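Local coordinates for protein putative N-acetylmuramoyl-L-alanine amidase,autolysin cwp6 (Peptoclostridium difficile, PDB 5J72) that probably hydrolyses the amide bond between N-acetylmuramic acid and L-alanine in peptidoglycan, using zinc, while its CWB2 modules anchor it to the cell wall, at residues R9-L14 and A412-Q417; I261-G266 and Q318-K323; A30-L35 and K79-D84; S400-T405 and T484-T489; S157-V162 and L203-V208. All coordinates share one frame; numbering follows the deposited sequence.

Contact 1: R9-L14 and A412-Q417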
# COMPACT_ATOMS: atom_id res chain seq x y z
N ARG A 9 14.06 -6.25 12.76
CA ARG A 9 14.53 -5.95 11.37
C ARG A 9 15.83 -6.61 11.09
O ARG A 9 16.69 -6.61 11.95
CB ARG A 9 14.83 -4.44 11.22
CG ARG A 9 13.80 -3.50 11.81
CD ARG A 9 13.76 -2.10 11.13
NE ARG A 9 12.78 -1.30 11.89
CZ ARG A 9 11.46 -1.27 11.66
NH1 ARG A 9 10.66 -0.56 12.45
NH2 ARG A 9 10.94 -1.91 10.64
N LYS A 10 16.00 -7.17 9.87
CA LYS A 10 17.26 -7.80 9.49
C LYS A 10 17.95 -6.96 8.40
O LYS A 10 19.08 -7.23 8.00
CB LYS A 10 16.99 -9.18 8.94
CG LYS A 10 16.32 -10.11 10.00
CD LYS A 10 17.18 -10.15 11.28
CE LYS A 10 18.12 -11.31 11.34
NZ LYS A 10 17.59 -12.58 10.68
N SER A 11 17.25 -5.94 7.90
CA SER A 11 17.81 -4.99 6.91
C SER A 11 17.56 -3.59 7.48
O SER A 11 16.39 -3.26 7.79
CB SER A 11 17.13 -5.19 5.55
OG SER A 11 17.71 -4.33 4.59
N VAL A 12 18.60 -2.77 7.67
CA VAL A 12 18.43 -1.45 8.28
C VAL A 12 19.26 -0.41 7.48
O VAL A 12 19.87 -0.78 6.48
CB VAL A 12 18.90 -1.48 9.78
CG1 VAL A 12 18.04 -2.49 10.58
CG2 VAL A 12 20.38 -1.86 9.88
N VAL A 13 19.25 0.83 7.94
CA VAL A 13 20.11 1.88 7.36
C VAL A 13 20.61 2.64 8.59
O VAL A 13 20.15 2.43 9.69
CB VAL A 13 19.37 2.86 6.38
CG1 VAL A 13 18.75 2.09 5.19
CG2 VAL A 13 18.25 3.56 7.12
N LEU A 14 21.55 3.56 8.41
CA LEU A 14 22.02 4.39 9.53
C LEU A 14 20.85 5.14 10.12
O LEU A 14 20.08 5.80 9.36
CB LEU A 14 23.11 5.35 8.94
CG LEU A 14 23.78 6.23 10.02
CD1 LEU A 14 24.67 5.39 10.99
CD2 LEU A 14 24.70 7.26 9.28
N ALA A 412 10.98 6.28 3.32
CA ALA A 412 10.96 4.95 3.95
C ALA A 412 12.45 4.56 4.02
O ALA A 412 13.17 4.75 3.03
CB ALA A 412 10.24 3.94 3.07
N GLU A 413 12.90 3.97 5.15
CA GLU A 413 14.33 3.57 5.23
C GLU A 413 14.67 2.47 4.30
O GLU A 413 15.71 2.52 3.65
CB GLU A 413 14.64 3.13 6.66
CG GLU A 413 14.41 4.28 7.60
CD GLU A 413 14.48 3.88 9.07
OE1 GLU A 413 14.56 2.69 9.38
OE2 GLU A 413 14.46 4.79 9.92
N THR A 414 13.80 1.46 4.17
CA THR A 414 14.03 0.32 3.31
C THR A 414 12.80 0.01 2.46
O THR A 414 11.67 0.06 3.00
CB THR A 414 14.32 -0.94 4.17
OG1 THR A 414 15.41 -0.63 5.07
CG2 THR A 414 14.67 -2.17 3.34
N VAL A 415 13.00 -0.38 1.22
CA VAL A 415 11.89 -0.71 0.37
C VAL A 415 12.03 -2.18 0.10
O VAL A 415 13.09 -2.65 -0.33
CB VAL A 415 11.94 0.09 -0.96
CG1 VAL A 415 10.88 -0.45 -1.95
CG2 VAL A 415 11.75 1.56 -0.70
N TYR A 416 10.97 -2.96 0.38
CA TYR A 416 11.04 -4.35 0.07
C TYR A 416 10.26 -4.64 -1.16
O TYR A 416 9.08 -4.26 -1.21
CB TYR A 416 10.42 -5.21 1.19
CG TYR A 416 11.21 -5.16 2.47
CD1 TYR A 416 12.03 -6.21 2.84
CD2 TYR A 416 11.11 -4.08 3.34
CE1 TYR A 416 12.74 -6.18 4.07
CE2 TYR A 416 11.80 -4.05 4.55
CZ TYR A 416 12.61 -5.10 4.90
OH TYR A 416 13.27 -5.00 6.13
N GLN A 417 10.84 -5.28 -2.13
CA GLN A 417 10.11 -5.62 -3.35
C GLN A 417 9.63 -7.06 -3.22
O GLN A 417 10.41 -8.01 -3.14
CB GLN A 417 11.04 -5.49 -4.57
CG GLN A 417 10.45 -6.06 -5.83
CD GLN A 417 11.43 -5.80 -7.00
OE1 GLN A 417 12.49 -5.23 -6.80
NE2 GLN A 417 11.07 -6.21 -8.23
O HOH W 1 12.42 -2.41 8.18
O HOH W 2 17.92 -1.66 4.48
O HOH W 3 14.82 -0.94 7.74
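Strand 11-13 of the N-terminal domain runs past strand 411-418 of the last CWB2 module, giving a domain interface in which two strands meet through side chains and water rather than backbone bonding. Their short axes come no nearer than 8.3 Å and run at 150° to each other, too wide apart for direct pairing. Strand 11-13 pairs instead with strand 106-113, and strand 411-418 lies between strands 128-135 and 362-370. Val13, Glu413 and Ser11 bury the most surface. The two methyls of Val13 divide the work: CG1, beside its own backbone N, presses on the main chain at Glu413, where the chain turns a corner, with CG1 3.4 Å from Glu413 O. CG2 takes the crowded position between backbone N and carbonyl carbon and meets Glu413 CB at 3.7 Å, the two side chains crossing obliquely. Beyond CG the glutamate is extended, which carries OE1 to a hydrogen bond with Ser16 OG. Arg9 NE lies 5.0 Å from Glu413 OE1, not in contact, yet near enough that its positive charge would be expected to favour the ionised carboxylate. Ser11 turns OG anti to its backbone N (chi1 -177°), facing Thr414 CG2, while its own buried N has no partner in the model. A water joins the strands by linking Ser11 O to Thr414 OG1. A second water is gripped three times, by Ser11 OG at 2.7 Å, Thr414 OG1 at 2.8 Å and Val12 O at 2.9 Å.

Contact 2: I261-G266 and Q318-K323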
# COMPACT_ATOMS: atom_id res chain seq x y z
N ILE A 261 -12.06 -3.24 15.22
CA ILE A 261 -12.22 -4.07 14.04
C ILE A 261 -12.09 -3.21 12.78
O ILE A 261 -12.38 -2.02 12.78
CB ILE A 261 -13.57 -4.84 14.00
CG1 ILE A 261 -14.77 -3.86 14.05
CG2 ILE A 261 -13.61 -5.85 15.18
CD1 ILE A 261 -16.10 -4.63 13.87
N TYR A 262 -11.61 -3.84 11.72
CA TYR A 262 -11.50 -3.21 10.43
C TYR A 262 -12.45 -4.02 9.59
O TYR A 262 -12.22 -5.19 9.37
CB TYR A 262 -10.05 -3.35 9.87
CG TYR A 262 -9.07 -2.53 10.69
CD1 TYR A 262 -8.88 -1.17 10.42
CD2 TYR A 262 -8.33 -3.09 11.71
CE1 TYR A 262 -7.97 -0.41 11.14
CE2 TYR A 262 -7.43 -2.33 12.47
CZ TYR A 262 -7.25 -0.99 12.17
OH TYR A 262 -6.41 -0.19 12.89
N ILE A 263 -13.53 -3.38 9.07
CA ILE A 263 -14.53 -4.13 8.30
C ILE A 263 -14.32 -3.98 6.80
O ILE A 263 -14.02 -2.86 6.30
CB ILE A 263 -15.92 -3.55 8.69
CG1 ILE A 263 -16.20 -3.86 10.17
CG2 ILE A 263 -16.99 -4.16 7.80
CD1 ILE A 263 -17.39 -3.03 10.73
N ALA A 264 -14.48 -5.05 6.06
CA ALA A 264 -14.45 -5.00 4.59
C ALA A 264 -15.60 -5.90 4.10
O ALA A 264 -16.06 -6.80 4.84
CB ALA A 264 -13.11 -5.53 4.03
N ASN A 265 -16.05 -5.67 2.85
CA ASN A 265 -17.11 -6.50 2.26
C ASN A 265 -16.44 -7.84 1.87
O ASN A 265 -15.50 -7.83 1.13
CB ASN A 265 -17.72 -5.78 1.06
CG ASN A 265 -18.91 -6.54 0.53
OD1 ASN A 265 -18.76 -7.72 0.18
ND2 ASN A 265 -20.10 -5.93 0.45
N GLY A 266 -16.93 -8.96 2.44
CA GLY A 266 -16.32 -10.27 2.22
C GLY A 266 -16.13 -10.65 0.78
O GLY A 266 -15.05 -11.08 0.39
N GLN A 318 -21.04 1.61 -1.97
CA GLN A 318 -21.55 0.46 -2.67
C GLN A 318 -21.08 -0.84 -2.05
O GLN A 318 -21.67 -1.88 -2.36
CB GLN A 318 -21.10 0.45 -4.14
CG GLN A 318 -20.36 1.71 -4.60
CD GLN A 318 -19.00 1.90 -3.93
OE1 GLN A 318 -18.84 2.78 -3.11
NE2 GLN A 318 -17.99 1.08 -4.26
N SER A 319 -20.01 -0.81 -1.23
CA SER A 319 -19.53 -2.06 -0.60
C SER A 319 -19.98 -2.17 0.81
O SER A 319 -20.25 -3.26 1.26
CB SER A 319 -18.00 -2.11 -0.61
OG SER A 319 -17.57 -2.20 -1.96
N LEU A 320 -20.02 -1.01 1.54
CA LEU A 320 -20.44 -0.94 2.95
C LEU A 320 -21.35 0.24 3.00
O LEU A 320 -20.88 1.38 2.89
CB LEU A 320 -19.20 -0.73 3.86
CG LEU A 320 -18.23 -1.94 3.79
CD1 LEU A 320 -16.95 -1.58 4.58
CD2 LEU A 320 -18.94 -3.22 4.41
N SER A 321 -22.67 0.02 3.18
CA SER A 321 -23.59 1.17 3.12
C SER A 321 -23.73 1.83 4.49
O SER A 321 -23.18 1.34 5.48
CB SER A 321 -24.96 0.65 2.68
OG SER A 321 -25.54 -0.04 3.78
N SER A 322 -24.53 2.92 4.56
CA SER A 322 -24.76 3.59 5.83
C SER A 322 -25.47 2.66 6.81
O SER A 322 -25.45 2.90 8.01
CB SER A 322 -25.61 4.85 5.61
OG SER A 322 -26.80 4.47 4.96
N LYS A 323 -26.11 1.59 6.30
CA LYS A 323 -26.82 0.68 7.20
C LYS A 323 -25.81 -0.12 8.06
O LYS A 323 -26.04 -0.31 9.26
CB LYS A 323 -27.69 -0.28 6.37
CG LYS A 323 -29.05 0.34 5.98
CD LYS A 323 -29.62 -0.36 4.77
CE LYS A 323 -30.86 0.33 4.23
NZ LYS A 323 -30.93 0.25 2.74
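The carboxamide of Asn265 meets the peptide carbonyl of Ser319 edge-on: the acceptor lies only 1° out of the amide plane, and ND2 in turn sits in the carbonyl plane, on a lone pair of the oxygen. The bond, 2.8 Å from Asn265 ND2 to Ser319 O, is almost perfectly straight at 176°. At the other corner of the same amide, OD1 accepts from Ala268 N, so the rotation of the flat group is fixed from both ends. CG stands anti to the backbone N (chi1 -174°), which swings the amide off the end of the strand. Closer to the backbone, Asn265 CB packs against Ser319 CB at 4.0 Å. Leu320 brings its two methyls to the strand. CD1 touches the backbone at Ile263 O, 3.6 Å away, whereas CD2 meets Ile263 CG2 at 4.0 Å, the side chains crossing obliquely. Just beyond, Ser321 is the N-cap of helix 322-329, its OG accepting from Lys323 N at 3.1 Å. One straight amide-to-carbonyl bond beside the Leu320–Ile263 packing joins the end of inner strand 260-265 to the loop that leaves neighbouring strand 308-314, in the parallel alpha/beta fold, strand order 2-1-3-4, of a CWB2 module.

Contact 3: A30-L35 and K79-D84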
# COMPACT_ATOMS: atom_id res chain seq x y z
N ALA A 30 18.36 -10.66 37.17
CA ALA A 30 19.05 -9.50 36.60
C ALA A 30 18.03 -8.63 35.93
O ALA A 30 17.18 -9.12 35.18
CB ALA A 30 20.10 -9.99 35.58
N ASP A 31 18.12 -7.33 36.17
CA ASP A 31 17.18 -6.40 35.59
C ASP A 31 17.41 -6.09 34.10
O ASP A 31 16.52 -5.55 33.45
CB ASP A 31 17.26 -5.06 36.32
CG ASP A 31 16.77 -5.14 37.75
OD1 ASP A 31 15.95 -6.05 38.06
OD2 ASP A 31 17.21 -4.31 38.56
N SER A 32 18.60 -6.42 33.56
CA SER A 32 18.84 -6.12 32.14
C SER A 32 19.95 -6.99 31.62
O SER A 32 20.67 -7.61 32.42
CB SER A 32 19.26 -4.66 31.96
OG SER A 32 20.56 -4.46 32.50
N ILE A 33 20.07 -7.06 30.30
CA ILE A 33 21.18 -7.75 29.60
C ILE A 33 21.65 -6.80 28.52
O ILE A 33 20.91 -5.92 28.11
CB ILE A 33 20.78 -9.07 28.95
CG1 ILE A 33 19.70 -8.81 27.86
CG2 ILE A 33 20.26 -10.06 30.07
CD1 ILE A 33 19.32 -10.16 27.20
N THR A 34 22.89 -6.99 28.05
CA THR A 34 23.46 -6.17 27.02
C THR A 34 23.92 -7.06 25.88
O THR A 34 24.67 -8.00 26.10
CB THR A 34 24.64 -5.37 27.55
OG1 THR A 34 24.15 -4.55 28.60
CG2 THR A 34 25.24 -4.43 26.48
N LEU A 35 23.45 -6.76 24.68
CA LEU A 35 23.84 -7.54 23.49
C LEU A 35 24.98 -6.76 22.87
O LEU A 35 24.86 -5.50 22.75
CB LEU A 35 22.67 -7.56 22.53
CG LEU A 35 21.71 -8.78 22.77
CD1 LEU A 35 21.10 -8.74 24.20
CD2 LEU A 35 20.62 -8.72 21.65
N LYS A 79 25.76 -9.97 27.84
CA LYS A 79 26.24 -9.84 29.19
C LYS A 79 25.00 -9.72 30.10
O LYS A 79 24.13 -8.90 29.80
CB LYS A 79 27.08 -8.53 29.36
CG LYS A 79 27.54 -8.34 30.83
CD LYS A 79 28.63 -7.22 30.97
CE LYS A 79 28.82 -6.81 32.40
NZ LYS A 79 30.02 -5.92 32.53
N ILE A 80 24.94 -10.53 31.15
CA ILE A 80 23.81 -10.48 32.09
C ILE A 80 24.17 -9.55 33.22
O ILE A 80 25.13 -9.81 33.95
CB ILE A 80 23.56 -11.91 32.55
CG1 ILE A 80 23.23 -12.78 31.29
CG2 ILE A 80 22.42 -11.93 33.59
CD1 ILE A 80 23.31 -14.32 31.56
N ASN A 81 23.44 -8.46 33.34
CA ASN A 81 23.80 -7.44 34.33
C ASN A 81 23.18 -7.73 35.75
O ASN A 81 22.38 -6.91 36.20
CB ASN A 81 23.35 -6.07 33.80
CG ASN A 81 23.97 -5.73 32.44
OD1 ASN A 81 25.20 -5.93 32.26
ND2 ASN A 81 23.21 -5.25 31.44
N GLY A 82 23.52 -8.81 36.43
CA GLY A 82 23.01 -9.02 37.79
C GLY A 82 23.56 -7.98 38.76
O GLY A 82 24.59 -7.36 38.50
N LYS A 83 22.89 -7.78 39.89
CA LYS A 83 23.34 -6.81 40.91
C LYS A 83 24.67 -7.23 41.53
O LYS A 83 25.60 -6.42 41.62
CB LYS A 83 22.30 -6.69 42.04
CG LYS A 83 22.62 -5.56 43.02
CD LYS A 83 21.55 -5.44 44.13
CE LYS A 83 21.97 -6.21 45.37
NZ LYS A 83 20.99 -6.05 46.48
N ASP A 84 24.76 -8.51 41.94
CA ASP A 84 25.98 -9.01 42.56
C ASP A 84 26.87 -9.79 41.63
O ASP A 84 28.08 -9.83 41.84
CB ASP A 84 25.63 -9.88 43.78
CG ASP A 84 24.89 -9.08 44.85
OD1 ASP A 84 25.25 -7.90 45.06
OD2 ASP A 84 23.95 -9.63 45.45
O HOH W 4 20.10 -6.40 37.97
O HOH W 5 20.54 -4.22 35.33
O HOH W 6 26.54 -4.20 30.29
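Strands 32-35 and 79-82 run antiparallel at 155°, with Thr34 and Lys79 a hydrogen-bonded pair and Ile33 with Ile80 a non-hydrogen-bonded one. Thr34 N and O both bond to Lys79, and Asn81 N donates to Ser32 O at 3.0 Å. Asn81 carries the polar side of the contact. Its CG lies anti to the carbonyl carbon (chi1 -58°), so the carboxamide reaches across the neighbouring strand and ND2 spends its two N-H bonds on two hydroxyls. Asn81 ND2 reaches Ser32 OG at 3.0 Å and, nearly straight, Thr34 OG1 at 3.1 Å, both acceptors close to the amide plane; this holds the amide flat over the strand. A water donates to Asn81 OD1 at 2.9 Å and also bonds Thr34 OG1. The residue is moreover the centre of an inverse gamma turn, closed by a weak bond from Gly82 N to Ile80 O. The other face is apolar: Ile80 CG2 meets Ala30 CB at 3.6 Å, and Ile80 CG1 lies 4.2 Å from Ile33 CG2. Within the N-terminal domain, strand 30-39 is flanked by strands 72-82 and 42-51, strand 86-89 pairs with 72-82, and Ile33 packs on Val22 and Phe24 of strand 16-24.

Contact 4: S400-T405 and T484-T489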
# COMPACT_ATOMS: atom_id res chain seq x y z
N SER A 400 1.11 3.72 -9.85
CA SER A 400 -0.18 4.37 -9.89
C SER A 400 -0.13 5.86 -9.49
O SER A 400 0.54 6.31 -8.56
CB SER A 400 -1.16 3.64 -8.96
OG SER A 400 -2.35 4.41 -8.80
N ALA A 401 -0.91 6.70 -10.24
CA ALA A 401 -0.95 8.13 -9.95
C ALA A 401 -1.49 8.44 -8.58
O ALA A 401 -1.17 9.46 -7.98
CB ALA A 401 -1.86 8.84 -11.02
N TYR A 402 -2.31 7.54 -8.03
CA TYR A 402 -2.89 7.83 -6.69
C TYR A 402 -1.79 7.79 -5.59
O TYR A 402 -2.02 8.34 -4.50
CB TYR A 402 -3.95 6.77 -6.37
CG TYR A 402 -5.16 6.90 -7.29
CD1 TYR A 402 -6.01 8.00 -7.19
CD2 TYR A 402 -5.42 5.95 -8.25
CE1 TYR A 402 -7.11 8.13 -8.05
CE2 TYR A 402 -6.50 6.08 -9.12
CZ TYR A 402 -7.34 7.18 -9.02
OH TYR A 402 -8.40 7.29 -9.92
N HIS A 403 -0.64 7.17 -5.88
CA HIS A 403 0.48 7.12 -4.90
C HIS A 403 1.35 8.36 -4.94
O HIS A 403 2.18 8.54 -4.07
CB HIS A 403 1.40 5.90 -5.19
CG HIS A 403 0.71 4.60 -4.98
ND1 HIS A 403 -0.13 4.39 -3.88
CD2 HIS A 403 0.66 3.48 -5.73
CE1 HIS A 403 -0.65 3.17 -4.00
NE2 HIS A 403 -0.19 2.59 -5.10
N SER A 404 1.12 9.26 -5.93
CA SER A 404 2.07 10.38 -6.07
C SER A 404 2.30 11.18 -4.87
O SER A 404 3.45 11.47 -4.55
CB SER A 404 1.61 11.33 -7.18
OG SER A 404 1.51 10.61 -8.38
N THR A 405 1.26 11.61 -4.21
CA THR A 405 1.44 12.45 -3.03
C THR A 405 2.16 11.77 -1.85
O THR A 405 3.06 12.34 -1.24
CB THR A 405 0.07 12.95 -2.56
OG1 THR A 405 -0.65 13.42 -3.70
CG2 THR A 405 0.17 14.05 -1.55
N THR A 484 -10.67 13.71 -11.56
CA THR A 484 -10.79 13.33 -12.97
C THR A 484 -9.38 13.11 -13.55
O THR A 484 -9.11 12.09 -14.20
CB THR A 484 -11.48 14.48 -13.75
OG1 THR A 484 -12.76 14.67 -13.21
CG2 THR A 484 -11.60 14.12 -15.29
N ALA A 485 -8.46 14.06 -13.27
CA ALA A 485 -7.12 14.02 -13.82
C ALA A 485 -6.33 12.83 -13.32
O ALA A 485 -5.51 12.28 -14.10
CB ALA A 485 -6.33 15.34 -13.52
N LEU A 486 -6.52 12.42 -12.11
CA LEU A 486 -5.76 11.25 -11.60
C LEU A 486 -6.21 10.02 -12.43
O LEU A 486 -5.38 9.18 -12.78
CB LEU A 486 -6.11 11.01 -10.07
CG LEU A 486 -5.33 12.10 -9.20
CD1 LEU A 486 -6.00 12.19 -7.76
CD2 LEU A 486 -3.81 11.75 -9.08
N ALA A 487 -7.50 9.94 -12.71
CA ALA A 487 -8.02 8.77 -13.47
C ALA A 487 -7.50 8.80 -14.92
O ALA A 487 -7.19 7.76 -15.49
CB ALA A 487 -9.53 8.78 -13.42
N THR A 488 -7.42 10.00 -15.54
CA THR A 488 -6.85 10.10 -16.87
C THR A 488 -5.39 9.66 -16.86
O THR A 488 -4.91 8.96 -17.77
CB THR A 488 -6.88 11.60 -17.34
OG1 THR A 488 -8.23 12.02 -17.33
CG2 THR A 488 -6.22 11.78 -18.77
N THR A 489 -4.64 10.13 -15.84
CA THR A 489 -3.23 9.76 -15.76
C THR A 489 -3.09 8.23 -15.62
O THR A 489 -2.24 7.60 -16.27
CB THR A 489 -2.58 10.49 -14.51
OG1 THR A 489 -2.65 11.89 -14.79
CG2 THR A 489 -1.12 10.14 -14.33
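Ala485 O, inside helix 477-494, is held twice by one residue. Thr489 N donates the regular helical bond to it at 2.9 Å, and Thr489 OG1 donates a second at 3.0 Å, arriving from above the carbonyl plane by 33° rather than on a lone pair. That double grip settles the rotation of the threonine: OG1 lies beside its own backbone N, turned back to the helix, and CG2 stands anti to that N, directed at the opposite segment. Thr489 CG2 accordingly presents a methyl to Ala401 CB at 3.6 Å. One turn earlier, Leu486 fills the middle. Its CD2 bears on the main chain, 3.7 Å from Ala401 O, and also packs against Ala401 CB, while its CB touches the ring of Tyr402, 3.7 Å from CE1. The ring and the leucine cross obliquely, and the tyrosine extends along the helix surface until OH lies 3.9 Å from Ala487 CA. There the hydroxyl is hydrogen-bonded by Lys623 NZ of helix 619-637. Within its own segment, Ser400 OG accepts from Tyr402 N at 3.2 Å, an ST turn, and it also bonds Glu490, whose carboxylate receives Ala401 N as well. No hydrogen bond joins the two segments themselves. Their meeting is a buried, apolar patch of methyls and ring between a CWB2 module and the amidase domain, so the chemistry implies that van der Waals packing carries the direct contact, while polar ties run to residues beside it: Ser400 and Ala401 to Glu490, Tyr402 to Lys623.

Contact 5: S157-V162 and L203-V208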
# COMPACT_ATOMS: atom_id res chain seq x y z
N SER A 157 7.79 -21.18 15.86
CA SER A 157 7.12 -22.37 16.42
C SER A 157 5.77 -22.61 15.75
O SER A 157 5.26 -23.72 15.78
CB SER A 157 6.97 -22.24 17.94
OG SER A 157 6.12 -21.13 18.18
N LYS A 158 5.20 -21.59 15.12
CA LYS A 158 3.93 -21.74 14.39
C LYS A 158 4.11 -21.28 12.94
O LYS A 158 4.94 -20.39 12.66
CB LYS A 158 2.83 -20.86 14.98
CG LYS A 158 2.40 -21.31 16.40
CD LYS A 158 1.33 -20.30 16.97
CE LYS A 158 0.40 -20.94 17.98
NZ LYS A 158 1.12 -21.24 19.19
N VAL A 159 3.37 -21.89 12.04
CA VAL A 159 3.31 -21.50 10.63
C VAL A 159 1.84 -21.51 10.25
O VAL A 159 1.14 -22.48 10.57
CB VAL A 159 4.09 -22.45 9.66
CG1 VAL A 159 3.93 -21.98 8.19
CG2 VAL A 159 5.59 -22.49 10.04
N VAL A 160 1.39 -20.45 9.56
CA VAL A 160 0.02 -20.40 9.07
C VAL A 160 0.05 -20.87 7.64
O VAL A 160 0.93 -20.49 6.86
CB VAL A 160 -0.55 -18.98 9.20
CG1 VAL A 160 -1.96 -18.87 8.49
CG2 VAL A 160 -0.65 -18.64 10.67
N ILE A 161 -0.93 -21.68 7.25
CA ILE A 161 -0.94 -22.14 5.87
C ILE A 161 -2.29 -21.76 5.23
O ILE A 161 -3.32 -21.90 5.88
CB ILE A 161 -0.85 -23.70 5.93
CG1 ILE A 161 0.61 -24.16 6.28
CG2 ILE A 161 -1.28 -24.24 4.56
CD1 ILE A 161 1.52 -24.16 5.06
N VAL A 162 -2.25 -21.30 4.03
CA VAL A 162 -3.44 -20.88 3.26
C VAL A 162 -3.26 -21.55 1.92
O VAL A 162 -2.14 -21.78 1.51
CB VAL A 162 -3.38 -19.33 3.12
CG1 VAL A 162 -4.23 -18.86 1.97
CG2 VAL A 162 -3.80 -18.69 4.48
N LEU A 203 12.05 -24.14 9.29
CA LEU A 203 11.48 -23.34 10.43
C LEU A 203 11.34 -24.18 11.69
O LEU A 203 11.22 -23.59 12.77
CB LEU A 203 10.05 -22.81 10.09
CG LEU A 203 10.09 -21.76 8.96
CD1 LEU A 203 8.70 -21.51 8.39
CD2 LEU A 203 10.61 -20.44 9.51
N ASN A 204 11.26 -25.51 11.55
CA ASN A 204 11.08 -26.48 12.66
C ASN A 204 9.90 -26.07 13.60
O ASN A 204 10.08 -25.89 14.81
CB ASN A 204 12.33 -26.60 13.47
CG ASN A 204 12.21 -27.92 14.35
OD1 ASN A 204 11.72 -28.95 13.83
ND2 ASN A 204 12.54 -27.89 15.55
N PRO A 205 8.73 -25.86 13.05
CA PRO A 205 7.61 -25.45 13.92
C PRO A 205 7.09 -26.62 14.74
O PRO A 205 7.35 -27.79 14.41
CB PRO A 205 6.53 -25.01 12.91
CG PRO A 205 6.80 -25.92 11.72
CD PRO A 205 8.32 -26.00 11.65
N SER A 206 6.34 -26.31 15.76
CA SER A 206 5.62 -27.29 16.62
C SER A 206 4.17 -27.34 16.14
O SER A 206 3.47 -28.33 16.36
CB SER A 206 5.53 -26.76 18.05
OG SER A 206 6.79 -26.86 18.67
N ASP A 207 3.68 -26.26 15.49
CA ASP A 207 2.24 -26.20 15.14
C ASP A 207 2.01 -25.55 13.81
O ASP A 207 2.66 -24.53 13.50
CB ASP A 207 1.51 -25.34 16.22
CG ASP A 207 1.44 -25.96 17.60
OD1 ASP A 207 2.37 -25.75 18.39
OD2 ASP A 207 0.44 -26.66 17.88
N VAL A 208 1.13 -26.09 12.99
CA VAL A 208 0.72 -25.47 11.74
C VAL A 208 -0.79 -25.13 11.90
O VAL A 208 -1.59 -25.95 12.41
CB VAL A 208 0.98 -26.38 10.50
CG1 VAL A 208 0.19 -25.93 9.30
CG2 VAL A 208 2.47 -26.39 10.16
O HOH W 7 3.49 -23.32 18.96
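Two adjacent parallel strands of a CWB2 module, 158-163 and 207-211, begin their pairing here, in a four-stranded alpha/beta sheet of order 2-1-3-4. The first shell is backbone. Ser157 O is gripped by two successive N-H groups: Ser206 N at 2.8 Å, on a lone pair in the carbonyl plane, and Asp207 N at 3.0 Å, nearly along the C=O axis (170°). Next along, Val159 N donates to Asp207 O at 3.1 Å, setting Lys158 opposite Asp207 and Val159 opposite Val208. On the face bearing Val159 and Val208, Val159 supplies the largest buried surface. Its CG2 lies beside its own backbone N and is met by Leu203 CD1 at 3.7 Å, the side chains crossing at about a right angle, and from another direction by Pro205 CB at 3.9 Å. Further on, Val208 CG1, anti to its backbone N, reaches across to Ile161 CG1 at 3.5 Å. Behind these contacts stands the end of helix 194-203, which arrives in the crossover from strand 184-187, on the far side of strand 158-163. Leu203 is its last residue, Asn204 leaves it with a positive phi of 49°, and Pro205 leads the chain into the strand. Leu185 of strand 184-187 packs on Val159 and Ile161. On the reverse face Lys158 and Asp207 lie side by side, pointing the same way, but their charged ends do not touch: a water accepts from Lys158 NZ at 3.2 Å and donates to Asp207 OD1 at 2.7 Å.

Overall arrangement
Contacts 1, 2 and 4 are buried, whereas contacts 3 and 5 are partly open to solvent. Contacts 1 and 4 join different domains, and neither has a direct hydrogen bond across it: water bridges the first, methyls and a ring fill the second. Helix 404-409 and strand 411-418 follow each other in the chain, so one CWB2 module faces the N-terminal domain through contact 1 and the amidase through contact 4, centres 27 Å apart. The others work inside domains. Contact 3 is antiparallel strand pairing, contact 5 parallel pairing, and contact 2 a strand end clasped by a loop in another CWB2 module, where a side-chain amide, not a backbone N-H, makes the bond across.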